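Local atomic coordinates of 4-carboxymuconolactone decarboxylase (Sinorhizobium meliloti, PDB entry 4G9Q), a protein that probably decarboxylates 4-carboxymuconolactone in benzoate degradation and may have a peroxiredoxin-like activity. Residues Thr115-Ala118 / Tyr119-Trp123; Ala82-Ala86 / Arg87-Pro91; Tyr183-Tyr187 / Leu188-Leu192; Ala209-Ser213 / Val214-Glu218. All blocks are in the same frame, centred on the assembly; numbering follows the deposited sequence.

Contact 1 of 4, residues Thr115-Ala118 / Tyr119-Trp123; sequences THLA and YYSGW
His116 and Tyr120, one helical turn apart, lay their rings beside each other at the C-terminal end of helix 107-120, which closes at Gly122 in a buried part of this all-helical protein. The two planes are tilted by only 19°, but they are slid so far that the centroids stand 4.8 Å apart and the rings barely overlap. Tyr120 CD2 lies over one face of the imidazole, 3.5 Å from His116 NE2. His116 CG is anti to the backbone N (chi1 -170°), which carries the imidazole along the helix to the Tyr120 ring one turn on. Both polar ends are tied beyond this pair, His116 NE2 to Thr207 OG1 and Tyr120 OH to Trp193 NE1. Exchanging His116 for an alanine would probably leave Thr207 OG1 without its ring nitrogen and uncover one flank of the Tyr120 ring.

The apolar contacts are simpler: Leu117 CD2 packs 4.1 Å from Tyr120 CB, roughly at right angles to that side chain.

Backbone bonds close the helix. Tyr120 N donates to His116 O in the usual way, whereas Leu117 O is gripped twice, by Ser121 N at 2.7 Å and by Gly122 N at 3.1 Å. Gly122, with positive phi, breaks the helical path and serves as N-cap of helix 123-127.

Beyond this turn, Trp123 folds back, its NE1 bonded to Thr57 of the second subunit. Its CZ3 sits 3.8 Å above the plane of the Tyr119 ring, over the centre, and Ala118 CB makes a CH-pi contact 4.0 Å from the centroid of the Trp123 six-membered ring, 16° off the normal.

Contact 2 of 4, residues Ala82-Ala86 / Arg87-Pro91; sequences AALIA and RGEAP
Leu84 and Glu89 meet because both put CG opposite their own carbonyl carbon (chi1 -64° and -59°), and the glutamate then runs on extended. The two side chains cross at about a right angle, and Leu84 CD2 touches Glu89 OE1 at 3.3 Å, a methyl lying against a carboxylate oxygen rather than a polar bond. Arg87 instead bends at its third torsion. Its CB and CG rest on Ala83 O, with CG 3.3 Å away, and the bend brings NE into a salt bridge with Glu89 OE2 at 3.2 Å, while the far end of the guanidinium leads off toward helix 200-213. The donor comes from above the carboxylate plane, 46° out of it. Glu89 OE2 is held a second time, by Lys125 of the third subunit, so this anion lies between two cations and would probably favour its charged form.

The backbone beneath is a Schellman motif ending helix 73-86. Glu89 N reaches Leu84 O at 2.9 Å and Gly88 N reaches Ile85 O at 3.2 Å, while Gly88 is the C-prime residue, its positive phi favouring glycine. Just before it, Arg87 N makes the last i to i-4 bond, to Ala83 O at 2.9 Å.

Helix 200-213 lies alongside, taking Ala82, Ala83 and Ala86, and its Ser213 O accepts from Arg87 NH1. Leu84 packs on Leu93 and Tyr96 of helix 93-102, and Ile85 lies against Ile114 and Leu117 of helix 107-120.

Contact 3 of 4, residues Tyr183-Tyr187 / Leu188-Leu192; sequences YTTDY and LFRDL
Leu188 follows directly on Tyr187 in helix 178-192 and packs against the carbonyl oxygen of Thr184, its CB 3.2 Å from Thr184 O. The helix is wound wide here, with pi-type turns on both halves of 183-192. Leu188 N has just weak bonds, to Tyr183 O and Thr184 O. Its methyl groups lead elsewhere, to Tyr119 and Tyr120 of helix 107-120 and to Trp250 of the second subunit; an alanine here would probably open a gap among these three rings.

Phe189 N takes the wide register, donating to Thr184 O at 3.1 Å, with the N-H pointing at the oxygen at 167°. Its side chain runs alongside that of Thr184, whose CG2 (opposite the backbone N) meets the ring at its edge, in plane, 3.7 Å from Phe189 CE2. The ring also stacks on Trp193. Arg190 N repeats the five-residue step to Thr185 O at 2.9 Å, and its CD lies 4.0 Å from Thr185 CG2, the two side chains side by side. Asp191 CB sits 3.4 Å from Tyr187 O. Leu192 N closes the series on Tyr187 O at 3.0 Å.

The stronger backbone bonds across the junction thus span five residues, and the side-chain contacts are apolar. Asp191 OD2 forms a salt bridge with Arg60 of the second subunit and Tyr183 OH bonds Asp64 there, whereas Thr185 and Asp186 find polar partners within the chain.

Contact 4 of 4, residues Ala209-Ser213 / Val214-Glu218; sequences AALIS and VGQVE
Leu211 and Gln216 cross at about a right angle, and the touching ends are a methyl and an amide oxygen: Leu211 CD2 lies 3.3 Å from Gln216 OE1. Each side chain sets CG opposite its carbonyl carbon (chi1 -66° for Leu211, -80° for Gln216), and the extended glutamine passes across the leucine, with Gln216 CB 4.0 Å from Leu211 CD2. Val214 has a like first torsion, CG1 being anti to the carbonyl carbon; its second methyl, CG2, falls between backbone N and carbonyl carbon and meets Ala210 O at 3.5 Å. Ser213 points back into its own helix, where OG donates to Ala209 O at 2.7 Å. Ser213 N donates to that same oxygen from the opposite face of its plane, so one carbonyl is gripped twice and the buried hydroxyl has its acceptor.

The backbone at this helix end is a Schellman motif. Gln216 N reaches Leu211 O at 2.9 Å, and Gly215 N reaches Ile212 O at 3.1 Å from well above the carbonyl plane, 69° out of it. Gly215, with positive phi, is the C-prime residue, and Gln216 is the centre of an inverse gamma turn that redirects the chain.

Around this turn the helices close in. Ala210 and Ser213 face helix 73-86, Ile212 packs on Ile241 and Leu244 of helix 234-248, and Leu211 meets Ile220 and His223 of helix 220-229, with Pro251 of the second subunit packing on Leu211 and Gln216.

Contacts 2 and 4 are corresponding helix ends from the two carboxymuconolactone decarboxylase-like halves of the chain, closed in the same way. Their centres lie 12 Å apart, and Arg87 NH1 probably bonds Ser213 O at 2.9 Å between them. Contact 1 touches both, Leu117 CD2 standing 3.6 Å from Ala210 CB of contact 4 and Ser121 OG the same distance from Ala86 CB of contact 2. It also reaches contact 3, where His116 ND1 lies 3.4 Å from Leu192 CD2. Contacts 2 and 3 do not meet, their centres being about 24 Å apart. Contacts 1, 3 and 4 all border the second subunit.

Contact 1 of 4, residues Thr115-Ala118 / Tyr119-Trp123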
# COMPACT_ATOMS: atom_id res chain seq x y z
N THR A 115 -2.15 9.28 16.81
CA THR A 115 -3.46 9.90 16.68
C THR A 115 -3.59 10.71 15.39
O THR A 115 -4.61 10.64 14.69
CB THR A 115 -3.78 10.77 17.90
OG1 THR A 115 -3.80 9.93 19.06
CG2 THR A 115 -5.14 11.46 17.75
N HIS A 116 -2.54 11.47 15.07
CA HIS A 116 -2.51 12.26 13.86
C HIS A 116 -2.65 11.38 12.62
O HIS A 116 -3.40 11.69 11.70
CB HIS A 116 -1.22 13.08 13.77
CG HIS A 116 -1.24 14.09 12.67
ND1 HIS A 116 -1.97 15.26 12.74
CD2 HIS A 116 -0.63 14.10 11.46
CE1 HIS A 116 -1.81 15.94 11.62
NE2 HIS A 116 -1.01 15.26 10.83
N LEU A 117 -1.92 10.27 12.62
CA LEU A 117 -1.93 9.38 11.46
C LEU A 117 -3.16 8.49 11.35
O LEU A 117 -3.40 7.91 10.30
CB LEU A 117 -0.62 8.58 11.35
CG LEU A 117 0.61 9.48 11.10
CD1 LEU A 117 1.84 8.62 10.92
CD2 LEU A 117 0.41 10.42 9.91
N ALA A 118 -3.96 8.41 12.42
CA ALA A 118 -5.29 7.79 12.31
C ALA A 118 -6.09 8.54 11.25
O ALA A 118 -6.78 7.92 10.42
CB ALA A 118 -6.02 7.84 13.65
N TYR A 119 -5.97 9.86 11.24
CA TYR A 119 -6.66 10.70 10.27
C TYR A 119 -5.97 10.72 8.91
O TYR A 119 -6.64 10.67 7.89
CB TYR A 119 -6.81 12.12 10.80
CG TYR A 119 -7.73 12.23 11.98
CD1 TYR A 119 -9.10 12.43 11.81
CD2 TYR A 119 -7.23 12.13 13.28
CE1 TYR A 119 -9.96 12.53 12.91
CE2 TYR A 119 -8.08 12.22 14.38
CZ TYR A 119 -9.43 12.42 14.19
OH TYR A 119 -10.25 12.52 15.29
N TYR A 120 -4.64 10.78 8.90
CA TYR A 120 -3.91 10.97 7.64
C TYR A 120 -3.51 9.69 6.92
O TYR A 120 -3.40 9.68 5.69
CB TYR A 120 -2.74 11.94 7.81
CG TYR A 120 -3.21 13.37 7.72
CD1 TYR A 120 -3.30 14.02 6.49
CD2 TYR A 120 -3.62 14.07 8.86
CE1 TYR A 120 -3.76 15.32 6.39
CE2 TYR A 120 -4.08 15.38 8.77
CZ TYR A 120 -4.15 16.00 7.54
OH TYR A 120 -4.60 17.29 7.43
N SER A 121 -3.30 8.62 7.68
CA SER A 121 -2.97 7.32 7.08
C SER A 121 -4.17 6.37 7.12
O SER A 121 -4.32 5.51 6.25
CB SER A 121 -1.76 6.69 7.77
OG SER A 121 -0.62 7.52 7.63
N GLY A 122 -5.03 6.54 8.11
CA GLY A 122 -6.23 5.70 8.23
C GLY A 122 -6.30 5.04 9.59
O GLY A 122 -5.26 4.74 10.19
N TRP A 123 -7.52 4.79 10.06
CA TRP A 123 -7.73 4.32 11.42
C TRP A 123 -7.02 2.99 11.69
O TRP A 123 -6.42 2.82 12.75
CB TRP A 123 -9.23 4.18 11.71
CG TRP A 123 -9.63 4.85 12.98
CD1 TRP A 123 -9.90 4.26 14.18
CD2 TRP A 123 -9.79 6.26 13.18
NE1 TRP A 123 -10.23 5.21 15.12
CE2 TRP A 123 -10.17 6.45 14.53
CE3 TRP A 123 -9.66 7.38 12.35
CZ2 TRP A 123 -10.42 7.71 15.07
CZ3 TRP A 123 -9.91 8.64 12.89
CH2 TRP A 123 -10.28 8.79 14.24

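Contact 2 of 4, residues Ala82-Ala86 / Arg87-Pro91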
# COMPACT_ATOMS: atom_id res chain seq x y z
N ALA A 82 6.64 7.66 11.37
CA ALA A 82 5.56 8.03 10.45
C ALA A 82 5.52 7.12 9.23
O ALA A 82 4.45 6.65 8.83
CB ALA A 82 5.68 9.50 10.06
N ALA A 83 6.70 6.84 8.65
CA ALA A 83 6.79 5.95 7.49
C ALA A 83 6.29 4.53 7.79
O ALA A 83 5.51 3.96 7.02
CB ALA A 83 8.22 5.91 6.97
N LEU A 84 6.74 3.98 8.92
CA LEU A 84 6.36 2.62 9.32
C LEU A 84 4.86 2.52 9.58
O LEU A 84 4.23 1.53 9.18
CB LEU A 84 7.14 2.18 10.56
CG LEU A 84 8.65 2.05 10.39
CD1 LEU A 84 9.31 1.81 11.73
CD2 LEU A 84 9.03 0.95 9.42
N ILE A 85 4.29 3.53 10.23
CA ILE A 85 2.85 3.57 10.45
C ILE A 85 2.09 3.62 9.12
O ILE A 85 1.21 2.79 8.88
CB ILE A 85 2.42 4.75 11.36
CG1 ILE A 85 3.01 4.57 12.76
CG2 ILE A 85 0.86 4.84 11.45
CD1 ILE A 85 2.87 5.79 13.66
N ALA A 86 2.46 4.58 8.27
CA ALA A 86 1.77 4.79 6.99
C ALA A 86 1.83 3.56 6.08
O ALA A 86 0.86 3.26 5.36
CB ALA A 86 2.35 6.01 6.28
N ARG A 87 2.95 2.85 6.12
CA ARG A 87 3.19 1.72 5.22
C ARG A 87 2.76 0.36 5.77
O ARG A 87 3.01 -0.67 5.14
CB ARG A 87 4.66 1.68 4.80
CG ARG A 87 5.06 2.85 3.93
CD ARG A 87 6.55 2.83 3.61
NE ARG A 87 6.95 1.63 2.89
CZ ARG A 87 6.79 1.42 1.58
NH1 ARG A 87 6.21 2.33 0.81
NH2 ARG A 87 7.20 0.28 1.04
N GLY A 88 2.11 0.37 6.93
CA GLY A 88 1.62 -0.86 7.55
C GLY A 88 2.75 -1.80 7.95
O GLY A 88 2.65 -3.01 7.77
N GLU A 89 3.82 -1.22 8.47
CA GLU A 89 4.96 -1.98 8.95
C GLU A 89 5.06 -1.84 10.47
O GLU A 89 6.15 -1.71 11.03
CB GLU A 89 6.24 -1.52 8.24
CG GLU A 89 6.16 -1.67 6.72
CD GLU A 89 7.35 -1.05 5.99
OE1 GLU A 89 8.32 -0.64 6.66
OE2 GLU A 89 7.30 -0.96 4.75
N ALA A 90 3.91 -1.88 11.13
CA ALA A 90 3.83 -1.70 12.58
C ALA A 90 4.72 -2.62 13.44
O ALA A 90 5.20 -2.17 14.47
CB ALA A 90 2.38 -1.75 13.06
N PRO A 91 4.94 -3.89 13.03
CA PRO A 91 5.83 -4.75 13.84
C PRO A 91 7.22 -4.17 14.11
O PRO A 91 7.76 -4.38 15.21
CB PRO A 91 5.95 -6.02 12.98
CG PRO A 91 4.65 -6.09 12.28
CD PRO A 91 4.25 -4.67 11.98

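Contact 3 of 4, residues Tyr183-Tyr187 / Leu188-Leu192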
# COMPACT_ATOMS: atom_id res chain seq x y z
N TYR A 183 -16.22 17.82 8.17
CA TYR A 183 -15.27 17.11 9.02
C TYR A 183 -13.85 17.65 8.87
O TYR A 183 -13.11 17.76 9.85
CB TYR A 183 -15.27 15.62 8.72
CG TYR A 183 -16.44 14.81 9.25
CD1 TYR A 183 -17.02 15.09 10.49
CD2 TYR A 183 -16.94 13.73 8.52
CE1 TYR A 183 -18.08 14.32 10.97
CE2 TYR A 183 -17.99 12.96 8.99
CZ TYR A 183 -18.56 13.26 10.21
OH TYR A 183 -19.60 12.48 10.67
N THR A 184 -13.46 17.97 7.63
CA THR A 184 -12.13 18.54 7.38
C THR A 184 -11.92 19.80 8.24
O THR A 184 -10.90 19.94 8.91
CB THR A 184 -11.93 18.87 5.88
OG1 THR A 184 -12.16 17.68 5.11
CG2 THR A 184 -10.52 19.38 5.61
N THR A 185 -12.92 20.67 8.24
CA THR A 185 -12.89 21.88 9.07
C THR A 185 -12.91 21.56 10.57
O THR A 185 -12.01 21.98 11.30
CB THR A 185 -14.07 22.81 8.72
OG1 THR A 185 -13.97 23.19 7.34
CG2 THR A 185 -14.05 24.07 9.60
N ASP A 186 -13.93 20.82 11.00
CA ASP A 186 -14.18 20.61 12.43
C ASP A 186 -13.19 19.66 13.11
O ASP A 186 -12.72 19.95 14.22
CB ASP A 186 -15.60 20.10 12.67
CG ASP A 186 -16.66 21.13 12.33
OD1 ASP A 186 -16.34 22.34 12.24
OD2 ASP A 186 -17.83 20.72 12.15
N TYR A 187 -12.87 18.54 12.46
CA TYR A 187 -12.00 17.53 13.06
C TYR A 187 -10.52 17.82 12.84
O TYR A 187 -9.70 17.57 13.72
CB TYR A 187 -12.30 16.13 12.51
CG TYR A 187 -13.60 15.49 12.95
CD1 TYR A 187 -14.46 16.11 13.86
CD2 TYR A 187 -13.96 14.23 12.47
CE1 TYR A 187 -15.64 15.50 14.27
CE2 TYR A 187 -15.13 13.61 12.87
CZ TYR A 187 -15.97 14.25 13.76
OH TYR A 187 -17.14 13.63 14.15
N LEU A 188 -10.18 18.33 11.66
CA LEU A 188 -8.76 18.52 11.34
C LEU A 188 -8.26 19.93 11.63
O LEU A 188 -7.45 20.12 12.53
CB LEU A 188 -8.45 18.13 9.89
CG LEU A 188 -8.79 16.72 9.40
CD1 LEU A 188 -8.13 16.50 8.05
CD2 LEU A 188 -8.36 15.65 10.38
N PHE A 189 -8.73 20.90 10.86
CA PHE A 189 -8.13 22.23 10.94
C PHE A 189 -8.52 23.05 12.17
O PHE A 189 -7.73 23.88 12.61
CB PHE A 189 -8.29 22.98 9.61
CG PHE A 189 -7.47 22.38 8.51
CD1 PHE A 189 -6.10 22.64 8.44
CD2 PHE A 189 -8.04 21.51 7.60
CE1 PHE A 189 -5.32 22.06 7.45
CE2 PHE A 189 -7.27 20.93 6.60
CZ PHE A 189 -5.91 21.21 6.52
N ARG A 190 -9.68 22.77 12.75
CA ARG A 190 -10.10 23.44 13.98
C ARG A 190 -9.93 22.59 15.24
O ARG A 190 -10.40 22.97 16.32
CB ARG A 190 -11.53 23.98 13.85
CG ARG A 190 -11.63 25.18 12.92
CD ARG A 190 -13.01 25.83 12.98
NE ARG A 190 -12.88 27.29 13.09
CZ ARG A 190 -12.91 27.96 14.23
NH1 ARG A 190 -13.07 27.32 15.39
NH2 ARG A 190 -12.77 29.28 14.23
N ASP A 191 -9.27 21.44 15.10
CA ASP A 191 -8.96 20.59 16.25
C ASP A 191 -7.60 19.91 16.14
O ASP A 191 -6.65 20.36 16.78
CB ASP A 191 -10.07 19.55 16.52
CG ASP A 191 -9.74 18.63 17.69
OD1 ASP A 191 -8.95 19.03 18.57
OD2 ASP A 191 -10.26 17.49 17.74
N LEU A 192 -7.50 18.86 15.32
CA LEU A 192 -6.27 18.07 15.21
C LEU A 192 -5.01 18.93 15.05
O LEU A 192 -4.03 18.74 15.78
CB LEU A 192 -6.38 17.04 14.07
CG LEU A 192 -5.21 16.04 13.90
CD1 LEU A 192 -5.09 15.10 15.09
CD2 LEU A 192 -5.38 15.25 12.60

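Contact 4 of 4, residues Ala209-Ser213 / Val214-Glu218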
# COMPACT_ATOMS: atom_id res chain seq x y z
N ALA A 209 6.04 13.07 5.89
CA ALA A 209 6.66 11.74 5.90
C ALA A 209 5.66 10.65 5.53
O ALA A 209 5.94 9.79 4.70
CB ALA A 209 7.32 11.44 7.26
N ALA A 210 4.47 10.72 6.14
CA ALA A 210 3.42 9.74 5.88
C ALA A 210 2.94 9.79 4.42
O ALA A 210 2.68 8.74 3.82
CB ALA A 210 2.25 9.94 6.83
N LEU A 211 2.83 11.00 3.87
CA LEU A 211 2.38 11.19 2.49
C LEU A 211 3.38 10.65 1.49
O LEU A 211 3.02 9.92 0.56
CB LEU A 211 2.15 12.68 2.20
CG LEU A 211 1.02 13.39 2.94
CD1 LEU A 211 1.06 14.89 2.64
CD2 LEU A 211 -0.33 12.81 2.57
N ILE A 212 4.64 11.03 1.68
CA ILE A 212 5.72 10.57 0.80
C ILE A 212 5.82 9.04 0.83
O ILE A 212 6.00 8.40 -0.20
CB ILE A 212 7.08 11.23 1.17
CG1 ILE A 212 7.04 12.74 0.88
CG2 ILE A 212 8.23 10.59 0.38
CD1 ILE A 212 8.14 13.53 1.55
N SER A 213 5.63 8.47 2.02
CA SER A 213 5.83 7.04 2.24
C SER A 213 4.87 6.14 1.49
O SER A 213 5.15 4.95 1.29
CB SER A 213 5.79 6.72 3.74
OG SER A 213 6.92 7.29 4.37
N VAL A 214 3.74 6.70 1.07
CA VAL A 214 2.73 5.95 0.32
C VAL A 214 2.45 6.60 -1.05
O VAL A 214 1.46 6.26 -1.70
CB VAL A 214 1.43 5.73 1.13
CG1 VAL A 214 1.71 4.90 2.40
CG2 VAL A 214 0.77 7.06 1.48
N GLY A 215 3.31 7.52 -1.45
CA GLY A 215 3.26 8.12 -2.79
C GLY A 215 2.11 9.08 -3.02
O GLY A 215 1.71 9.31 -4.17
N GLN A 216 1.60 9.67 -1.95
CA GLN A 216 0.48 10.60 -2.04
C GLN A 216 0.97 12.01 -2.39
O GLN A 216 0.86 12.95 -1.59
CB GLN A 216 -0.37 10.58 -0.76
CG GLN A 216 -1.34 9.39 -0.69
CD GLN A 216 -1.86 9.16 0.72
OE1 GLN A 216 -1.54 9.90 1.64
NE2 GLN A 216 -2.66 8.10 0.90
N VAL A 217 1.50 12.13 -3.60
CA VAL A 217 2.10 13.37 -4.09
C VAL A 217 1.11 14.53 -4.24
O VAL A 217 1.52 15.68 -4.20
CB VAL A 217 2.88 13.14 -5.41
CG1 VAL A 217 4.13 12.30 -5.15
CG2 VAL A 217 1.99 12.47 -6.47
N GLU A 218 -0.18 14.22 -4.41
CA GLU A 218 -1.21 15.25 -4.61
C GLU A 218 -1.32 16.21 -3.42
O GLU A 218 -1.67 17.38 -3.58
CB GLU A 218 -2.58 14.61 -4.91
CG GLU A 218 -3.65 15.56 -5.47
CD GLU A 218 -4.91 14.83 -5.97
OE1 GLU A 218 -4.78 13.75 -6.59
OE2 GLU A 218 -6.03 15.35 -5.75